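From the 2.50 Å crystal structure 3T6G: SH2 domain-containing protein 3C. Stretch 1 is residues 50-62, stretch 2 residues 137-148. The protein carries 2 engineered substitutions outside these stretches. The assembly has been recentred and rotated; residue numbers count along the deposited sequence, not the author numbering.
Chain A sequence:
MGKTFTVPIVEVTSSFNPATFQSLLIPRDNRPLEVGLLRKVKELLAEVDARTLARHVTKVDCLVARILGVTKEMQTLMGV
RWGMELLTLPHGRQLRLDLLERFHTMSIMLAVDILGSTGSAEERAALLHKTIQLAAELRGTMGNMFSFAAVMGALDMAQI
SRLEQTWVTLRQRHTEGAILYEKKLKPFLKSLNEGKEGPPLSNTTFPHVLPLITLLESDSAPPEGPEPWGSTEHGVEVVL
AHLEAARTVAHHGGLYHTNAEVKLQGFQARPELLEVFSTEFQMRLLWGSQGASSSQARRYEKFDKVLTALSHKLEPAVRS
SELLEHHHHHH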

ATOM      1  N   ALA A  50      -6.774   2.405 -23.561  1.00 66.82           N
ATOM      2  CA  ALA A  50      -6.532   1.981 -22.184  1.00 60.76           C
ATOM      3  C   ALA A  50      -5.077   1.609 -21.933  1.00 62.24           C
ATOM      4  O   ALA A  50      -4.564   1.842 -20.845  1.00 67.07           O
ATOM      5  N   ARG A  51      -4.420   1.032 -22.932  1.00 56.60           N
ATOM      6  CA  ARG A  51      -3.043   0.588 -22.777  1.00 61.22           C
ATOM      7  C   ARG A  51      -2.073   1.750 -22.527  1.00 65.66           C
ATOM      8  O   ARG A  51      -1.275   1.693 -21.595  1.00 74.15           O
ATOM      9  N   THR A  52      -2.163   2.815 -23.314  1.00 60.06           N
ATOM     10  CA  THR A  52      -1.304   3.964 -23.067  1.00 61.85           C
ATOM     11  C   THR A  52      -1.714   4.711 -21.774  1.00 60.52           C
ATOM     12  O   THR A  52      -0.892   5.313 -21.109  1.00 68.34           O
ATOM     13  N   LEU A  53      -2.984   4.666 -21.413  1.00 56.82           N
ATOM     14  CA  LEU A  53      -3.382   5.182 -20.123  1.00 57.71           C
ATOM     15  C   LEU A  53      -2.584   4.426 -19.063  1.00 65.52           C
ATOM     16  O   LEU A  53      -2.061   5.016 -18.127  1.00 64.04           O
ATOM     17  N   ALA A  54      -2.481   3.112 -19.252  1.00 61.79           N
ATOM     18  CA  ALA A  54      -1.862   2.228 -18.277  1.00 60.06           C
ATOM     19  C   ALA A  54      -0.377   2.498 -18.192  1.00 63.72           C
ATOM     20  O   ALA A  54       0.177   2.580 -17.101  1.00 58.07           O
ATOM     21  N   ARG A  55       0.264   2.627 -19.346  1.00 62.23           N
ATOM     22  CA  ARG A  55       1.686   2.891 -19.370  1.00 55.44           C
ATOM     23  C   ARG A  55       1.968   4.190 -18.638  1.00 57.43           C
ATOM     24  O   ARG A  55       2.927   4.292 -17.871  1.00 53.44           O
ATOM     25  N   HIS A  56       1.123   5.186 -18.852  1.00 55.00           N
ATOM     26  CA  HIS A  56       1.355   6.468 -18.213  1.00 53.69           C
ATOM     27  C   HIS A  56       1.296   6.444 -16.680  1.00 67.66           C
ATOM     28  O   HIS A  56       2.178   7.013 -16.041  1.00 64.36           O
ATOM     29  N   VAL A  57       0.274   5.792 -16.096  1.00 66.81           N
ATOM     30  CA  VAL A  57       0.119   5.784 -14.642  1.00 57.78           C
ATOM     31  C   VAL A  57       1.186   4.964 -13.986  1.00 52.54           C
ATOM     32  O   VAL A  57       1.568   5.259 -12.870  1.00 47.87           O
ATOM     33  N   THR A  58       1.564   3.869 -14.641  1.00 46.85           N
ATOM     34  CA  THR A  58       2.561   2.979 -14.123  1.00 54.02           C
ATOM     35  C   THR A  58       3.849   3.760 -13.946  1.00 67.29           C
ATOM     36  O   THR A  58       4.530   3.600 -12.934  1.00 56.61           O
ATOM     37  N   LYS A  59       4.173   4.607 -14.930  1.00 68.97           N
ATOM     38  CA  LYS A  59       5.405   5.389 -14.877  1.00 63.47           C
ATOM     39  C   LYS A  59       5.400   6.257 -13.629  1.00 59.05           C
ATOM     40  O   LYS A  59       6.344   6.264 -12.841  1.00 54.31           O
ATOM     41  N   VAL A  60       4.318   6.999 -13.462  1.00 50.51           N
ATOM     42  CA  VAL A  60       4.215   7.922 -12.355  1.00 47.02           C
ATOM     43  C   VAL A  60       4.170   7.153 -11.034  1.00 56.21           C
ATOM     44  O   VAL A  60       4.749   7.573 -10.045  1.00 53.66           O
ATOM     45  N   ASP A  61       3.477   6.018 -11.044  1.00 55.98           N
ATOM     46  CA  ASP A  61       3.280   5.210  -9.864  1.00 50.73           C
ATOM     47  C   ASP A  61       4.648   4.805  -9.351  1.00 59.86           C
ATOM     48  O   ASP A  61       4.954   4.896  -8.158  1.00 64.16           O
ATOM     49  N   CYS A  62       5.452   4.318 -10.284  1.00 53.30           N
ATOM     50  CA  CYS A  62       6.777   3.845 -10.003  1.00 53.30           C
ATOM     51  C   CYS A  62       7.754   4.948  -9.584  1.00 57.26           C
ATOM     52  O   CYS A  62       8.697   4.702  -8.828  1.00 61.52           O
ATOM     53  N   GLU A 137      -5.468  -3.969 -18.210  1.00 64.39           N
ATOM     54  CA  GLU A 137      -4.141  -3.666 -18.743  1.00 67.08           C
ATOM     55  C   GLU A 137      -3.114  -3.475 -17.610  1.00 66.39           C
ATOM     56  O   GLU A 137      -2.034  -4.060 -17.609  1.00 68.52           O
ATOM     57  N   LEU A 138      -3.463  -2.638 -16.651  1.00 53.66           N
ATOM     58  CA  LEU A 138      -2.661  -2.494 -15.458  1.00 53.76           C
ATOM     59  C   LEU A 138      -2.277  -3.865 -14.911  1.00 57.86           C
ATOM     60  O   LEU A 138      -1.119  -4.117 -14.568  1.00 57.50           O
ATOM     61  N   ARG A 139      -3.237  -4.777 -14.870  1.00 56.97           N
ATOM     62  CA  ARG A 139      -2.976  -6.048 -14.219  1.00 62.15           C
ATOM     63  C   ARG A 139      -2.138  -6.975 -15.062  1.00 68.41           C
ATOM     64  O   ARG A 139      -1.309  -7.715 -14.536  1.00 79.47           O
ATOM     65  N   GLY A 140      -2.354  -6.938 -16.371  1.00 69.85           N
ATOM     66  CA  GLY A 140      -1.774  -7.929 -17.259  1.00 68.30           C
ATOM     67  C   GLY A 140      -0.598  -7.438 -18.067  1.00 73.52           C
ATOM     68  O   GLY A 140       0.454  -8.059 -18.086  1.00 85.05           O
ATOM     69  N   THR A 141      -0.778  -6.326 -18.758  1.00 70.53           N
ATOM     70  CA  THR A 141       0.292  -5.780 -19.570  1.00 66.68           C
ATOM     71  C   THR A 141       1.363  -5.142 -18.681  1.00 65.29           C
ATOM     72  O   THR A 141       2.549  -5.467 -18.785  1.00 65.54           O
ATOM     73  N   MET A 142       0.932  -4.251 -17.793  1.00 57.94           N
ATOM     74  CA  MET A 142       1.841  -3.492 -16.942  1.00 52.60           C
ATOM     75  C   MET A 142       2.320  -4.195 -15.667  1.00 61.80           C
ATOM     76  O   MET A 142       3.292  -3.754 -15.059  1.00 68.55           O
ATOM     77  N   GLY A 143       1.631  -5.257 -15.243  1.00 64.54           N
ATOM     78  CA  GLY A 143       1.914  -5.890 -13.956  1.00 55.46           C
ATOM     79  C   GLY A 143       2.056  -4.862 -12.835  1.00 54.27           C
ATOM     80  O   GLY A 143       2.997  -4.908 -12.057  1.00 52.85           O
ATOM     81  N   ASN A 144       1.129  -3.909 -12.794  1.00 50.80           N
ATOM     82  CA  ASN A 144       1.119  -2.847 -11.803  1.00 52.04           C
ATOM     83  C   ASN A 144      -0.067  -3.043 -10.855  1.00 59.98           C
ATOM     84  O   ASN A 144      -1.160  -2.541 -11.130  1.00 62.07           O
ATOM     85  N   MET A 145       0.140  -3.783  -9.755  1.00 60.77           N
ATOM     86  CA  MET A 145      -0.943  -4.108  -8.814  1.00 56.08           C
ATOM     87  C   MET A 145      -1.460  -2.876  -8.090  1.00 55.60           C
ATOM     88  O   MET A 145      -2.589  -2.848  -7.618  1.00 57.51           O
ATOM     89  N   PHE A 146      -0.622  -1.860  -7.977  1.00 51.66           N
ATOM     90  CA  PHE A 146      -1.008  -0.664  -7.233  1.00 51.45           C
ATOM     91  C   PHE A 146      -2.201   0.028  -7.907  1.00 62.10           C
ATOM     92  O   PHE A 146      -3.298   0.065  -7.350  1.00 70.63           O
ATOM     93  N   SER A 147      -1.999   0.554  -9.113  1.00 60.37           N
ATOM     94  CA  SER A 147      -3.088   1.226  -9.839  1.00 54.79           C
ATOM     95  C   SER A 147      -4.201   0.296 -10.340  1.00 50.82           C
ATOM     96  O   SER A 147      -5.357   0.699 -10.432  1.00 51.66           O
ATOM     97  N   PHE A 148      -3.855  -0.945 -10.648  1.00 46.18           N
ATOM     98  CA  PHE A 148      -4.868  -1.959 -10.861  1.00 53.34           C
ATOM     99  C   PHE A 148      -5.916  -1.914  -9.743  1.00 62.85           C
ATOM    100  O   PHE A 148      -7.107  -1.852 -10.005  1.00 59.90           O
TER

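Where a helix packs against a helical segment that stops and restarts, buried polar side chains at the start of the new helix can find a partner in an acid of the other helix. Asp 61, on the continuous helix of SH2 domain-containing protein 3C, illustrates the principle. Its CA-to-CB bond points toward the second stretch, and its m rotamer places Asp 61 OD2 2.5 Å from Ser 147 OG, a very short hydrogen bond donated by the serine, and 2.7 Å from Asn 144 ND2, which also donates. One carboxylate oxygen thus accepts from two side chains at the start of the new helix. Asp 61 OD1 lies at the edge of the Phe 146 ring, 3.5 Å from Phe 146 CE2, and is hydrogen-bonded elsewhere in the structure.

Asn 144, in the t rotamer, divides its amide between the two tasks. Asn 144 ND2 faces the opposing helix, giving a further hydrogen bond to Thr 58 OG1 at 3.3 Å, while Asn 144 OD1 caps its own helix through weak bonds from Phe 146 N (3.1 Å) and Ser 147 N (3.4 Å). Thr 58 OG1 in turn donates to Ala 54 O at 3.0 Å, so the hydroxyl links its own backbone to the cap.

At the other end of the contact, Arg 51 and Glu 137 form a two-pronged salt bridge: NE of Arg 51 meets OE1 of Glu 137 at 2.7 Å, and Arg 51 NH2 meets Glu 137 OE2 at 2.8 Å. Thr 141 OG1 donates to Glu 137 OE1 at 2.6 Å.

Between these polar sites the packing is mostly apolar. The backbones come closest in the register here, with Ala 54 CA 5.6 Å from Leu 138 CA, and Ala 54 CB points toward the second stretch, lying 3.8 Å from both Leu 138 CD2 and Met 142 CG. Val 57 CG2 adds a looser contact with Leu 138 CD2 at 4.1 Å, and Met 142 CE reaches Arg 55 CG at 3.8 Å.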

ATOM      1  CB  ALA A  50      -7.411   0.820 -21.836  1.00 57.71           C
ATOM      2  CB  ARG A  51      -2.586  -0.266 -23.955  1.00 59.59           C
ATOM      3  CG  ARG A  51      -1.139  -0.712 -23.835  1.00 68.44           C
ATOM      4  CD  ARG A  51      -0.845  -1.936 -24.694  1.00 76.67           C
ATOM      5  NE  ARG A  51      -1.691  -3.077 -24.344  1.00 85.40           N
ATOM      6  CZ  ARG A  51      -1.909  -4.121 -25.142  1.00 99.45           C
ATOM      7  NH1 ARG A  51      -1.349  -4.175 -26.343  1.00104.17           N
ATOM      8  NH2 ARG A  51      -2.696  -5.114 -24.746  1.00103.31           N
ATOM      9  CB  THR A  52      -1.141   4.885 -24.338  1.00 62.99           C
ATOM     10  OG1 THR A  52      -1.971   6.050 -24.249  1.00 65.93           O
ATOM     11  CG2 THR A  52      -1.484   4.117 -25.588  1.00 47.25           C
ATOM     12  CB  LEU A  53      -4.874   4.950 -19.890  1.00 51.97           C
ATOM     13  CG  LEU A  53      -5.768   6.053 -20.430  1.00 57.03           C
ATOM     14  CD1 LEU A  53      -7.010   6.122 -19.586  1.00 55.72           C
ATOM     15  CD2 LEU A  53      -5.033   7.416 -20.459  1.00 53.97           C
ATOM     16  CB  ALA A  54      -2.107   0.768 -18.642  1.00 52.16           C
ATOM     17  CB  ARG A  55       2.203   2.964 -20.793  1.00 50.23           C
ATOM     18  CG  ARG A  55       2.615   1.628 -21.364  1.00 63.93           C
ATOM     19  CD  ARG A  55       3.375   1.825 -22.681  1.00 84.23           C
ATOM     20  NE  ARG A  55       3.199   0.698 -23.592  1.00 92.94           N
ATOM     21  CZ  ARG A  55       2.361   0.688 -24.623  1.00104.83           C
ATOM     22  NH1 ARG A  55       1.625   1.759 -24.895  1.00114.10           N
ATOM     23  NH2 ARG A  55       2.268  -0.390 -25.393  1.00109.51           N
ATOM     24  CB  HIS A  56       0.442   7.530 -18.793  1.00 42.76           C
ATOM     25  CG  HIS A  56       0.923   8.052 -20.113  1.00 56.43           C
ATOM     26  ND1 HIS A  56       1.068   7.241 -21.219  1.00 53.16           N
ATOM     27  CD2 HIS A  56       1.358   9.279 -20.483  1.00 57.92           C
ATOM     28  CE1 HIS A  56       1.546   7.951 -22.218  1.00 51.59           C
ATOM     29  NE2 HIS A  56       1.725   9.195 -21.803  1.00 57.20           N
ATOM     30  CB  VAL A  57      -1.154   5.094 -14.134  1.00 58.07           C
ATOM     31  CG1 VAL A  57      -1.948   6.035 -13.243  1.00 56.61           C
ATOM     32  CG2 VAL A  57      -1.933   4.513 -15.256  1.00 63.32           C
ATOM     33  CB  THR A  58       2.820   1.832 -15.071  1.00 55.37           C
ATOM     34  OG1 THR A  58       1.670   0.993 -15.107  1.00 57.22           O
ATOM     35  CG2 THR A  58       4.005   1.016 -14.583  1.00 56.77           C
ATOM     36  CB  LYS A  59       5.531   6.282 -16.103  1.00 64.36           C
ATOM     37  CG  LYS A  59       6.967   6.561 -16.527  1.00 70.78           C
ATOM     38  CD  LYS A  59       7.601   7.752 -15.828  1.00 71.73           C
ATOM     39  CE  LYS A  59       8.213   8.753 -16.850  1.00 92.17           C
ATOM     40  NZ  LYS A  59       9.316   8.205 -17.706  1.00 83.14           N
ATOM     41  CB  VAL A  60       2.967   8.775 -12.534  1.00 46.10           C
ATOM     42  CG1 VAL A  60       2.777   9.692 -11.361  1.00 45.33           C
ATOM     43  CG2 VAL A  60       3.091   9.591 -13.846  1.00 49.68           C
ATOM     44  CB  ASP A  61       2.489   3.929 -10.217  1.00 42.77           C
ATOM     45  CG  ASP A  61       0.976   4.135 -10.204  1.00 51.51           C
ATOM     46  OD1 ASP A  61       0.516   5.188  -9.692  1.00 45.97           O
ATOM     47  OD2 ASP A  61       0.251   3.221 -10.701  1.00 53.62           O
ATOM     48  CB  CYS A  62       7.291   3.107 -11.214  1.00 58.46           C
ATOM     49  SG  CYS A  62       6.485   1.532 -11.417  1.00 54.80           S
ATOM     50  CB  GLU A 137      -4.198  -2.419 -19.623  1.00 62.22           C
ATOM     51  CG  GLU A 137      -4.810  -2.653 -20.986  1.00 67.89           C
ATOM     52  CD  GLU A 137      -3.899  -3.463 -21.875  1.00 79.38           C
ATOM     53  OE1 GLU A 137      -2.667  -3.260 -21.800  1.00 78.99           O
ATOM     54  OE2 GLU A 137      -4.407  -4.314 -22.634  1.00 87.39           O
ATOM     55  CB  LEU A 138      -3.442  -1.688 -14.428  1.00 43.92           C
ATOM     56  CG  LEU A 138      -3.583  -0.234 -14.858  1.00 51.11           C
ATOM     57  CD1 LEU A 138      -4.565   0.551 -13.997  1.00 47.72           C
ATOM     58  CD2 LEU A 138      -2.195   0.427 -14.888  1.00 53.01           C
ATOM     59  CB  ARG A 139      -4.275  -6.745 -13.858  1.00 67.37           C
ATOM     60  CG  ARG A 139      -4.244  -8.209 -14.196  1.00 70.12           C
ATOM     61  CD  ARG A 139      -5.166  -8.975 -13.313  1.00 71.93           C
ATOM     62  NE  ARG A 139      -4.553 -10.237 -12.965  1.00 85.07           N
ATOM     63  CZ  ARG A 139      -4.896 -11.395 -13.500  1.00 99.31           C
ATOM     64  NH1 ARG A 139      -5.868 -11.435 -14.400  1.00105.85           N
ATOM     65  NH2 ARG A 139      -4.278 -12.508 -13.125  1.00105.19           N
ATOM     66  CB  THR A 141      -0.252  -4.743 -20.570  1.00 60.76           C
ATOM     67  OG1 THR A 141      -1.198  -5.373 -21.433  1.00 66.64           O
ATOM     68  CG2 THR A 141       0.858  -4.209 -21.410  1.00 57.21           C
ATOM     69  CB  MET A 142       1.188  -2.166 -16.546  1.00 47.27           C
ATOM     70  CG  MET A 142       0.941  -1.228 -17.709  1.00 51.56           C
ATOM     71  SD  MET A 142       2.155  -1.491 -19.005  1.00 66.92           S
ATOM     72  CE  MET A 142       3.476  -0.480 -18.365  1.00 45.48           C
ATOM     73  CB  ASN A 144       1.048  -1.466 -12.504  1.00 33.47           C
ATOM     74  CG  ASN A 144       0.885  -0.337 -11.522  1.00 43.87           C
ATOM     75  OD1 ASN A 144       0.954  -0.563 -10.309  1.00 45.43           O
ATOM     76  ND2 ASN A 144       0.651   0.882 -12.019  1.00 36.46           N
ATOM     77  CB  MET A 145      -0.504  -5.123  -7.756  1.00 49.92           C
ATOM     78  CG  MET A 145      -0.035  -6.474  -8.251  1.00 48.03           C
ATOM     79  SD  MET A 145      -1.184  -7.275  -9.401  1.00 63.89           S
ATOM     80  CE  MET A 145      -0.928  -6.295 -10.878  1.00 93.53           C
ATOM     81  CB  PHE A 146       0.198   0.277  -7.068  1.00 41.53           C
ATOM     82  CG  PHE A 146      -0.141   1.622  -6.443  1.00 45.21           C
ATOM     83  CD1 PHE A 146      -0.217   1.774  -5.084  1.00 45.69           C
ATOM     84  CD2 PHE A 146      -0.363   2.725  -7.225  1.00 47.55           C
ATOM     85  CE1 PHE A 146      -0.515   2.990  -4.525  1.00 49.76           C
ATOM     86  CE2 PHE A 146      -0.659   3.943  -6.663  1.00 52.57           C
ATOM     87  CZ  PHE A 146      -0.741   4.078  -5.321  1.00 51.49           C
ATOM     88  CB  SER A 147      -2.552   2.125 -10.958  1.00 47.41           C
ATOM     89  OG  SER A 147      -2.218   3.401 -10.404  1.00 52.69           O
ATOM     90  CB  PHE A 148      -4.230  -3.335 -10.908  1.00 48.91           C
ATOM     91  CG  PHE A 148      -5.223  -4.455 -10.781  1.00 59.39           C
ATOM     92  CD1 PHE A 148      -6.181  -4.663 -11.768  1.00 57.38           C
ATOM     93  CD2 PHE A 148      -5.195  -5.314  -9.675  1.00 62.10           C
ATOM     94  CE1 PHE A 148      -7.104  -5.692 -11.660  1.00 55.88           C
ATOM     95  CE2 PHE A 148      -6.121  -6.366  -9.550  1.00 62.67           C
ATOM     96  CZ  PHE A 148      -7.084  -6.549 -10.546  1.00 59.70           C
TER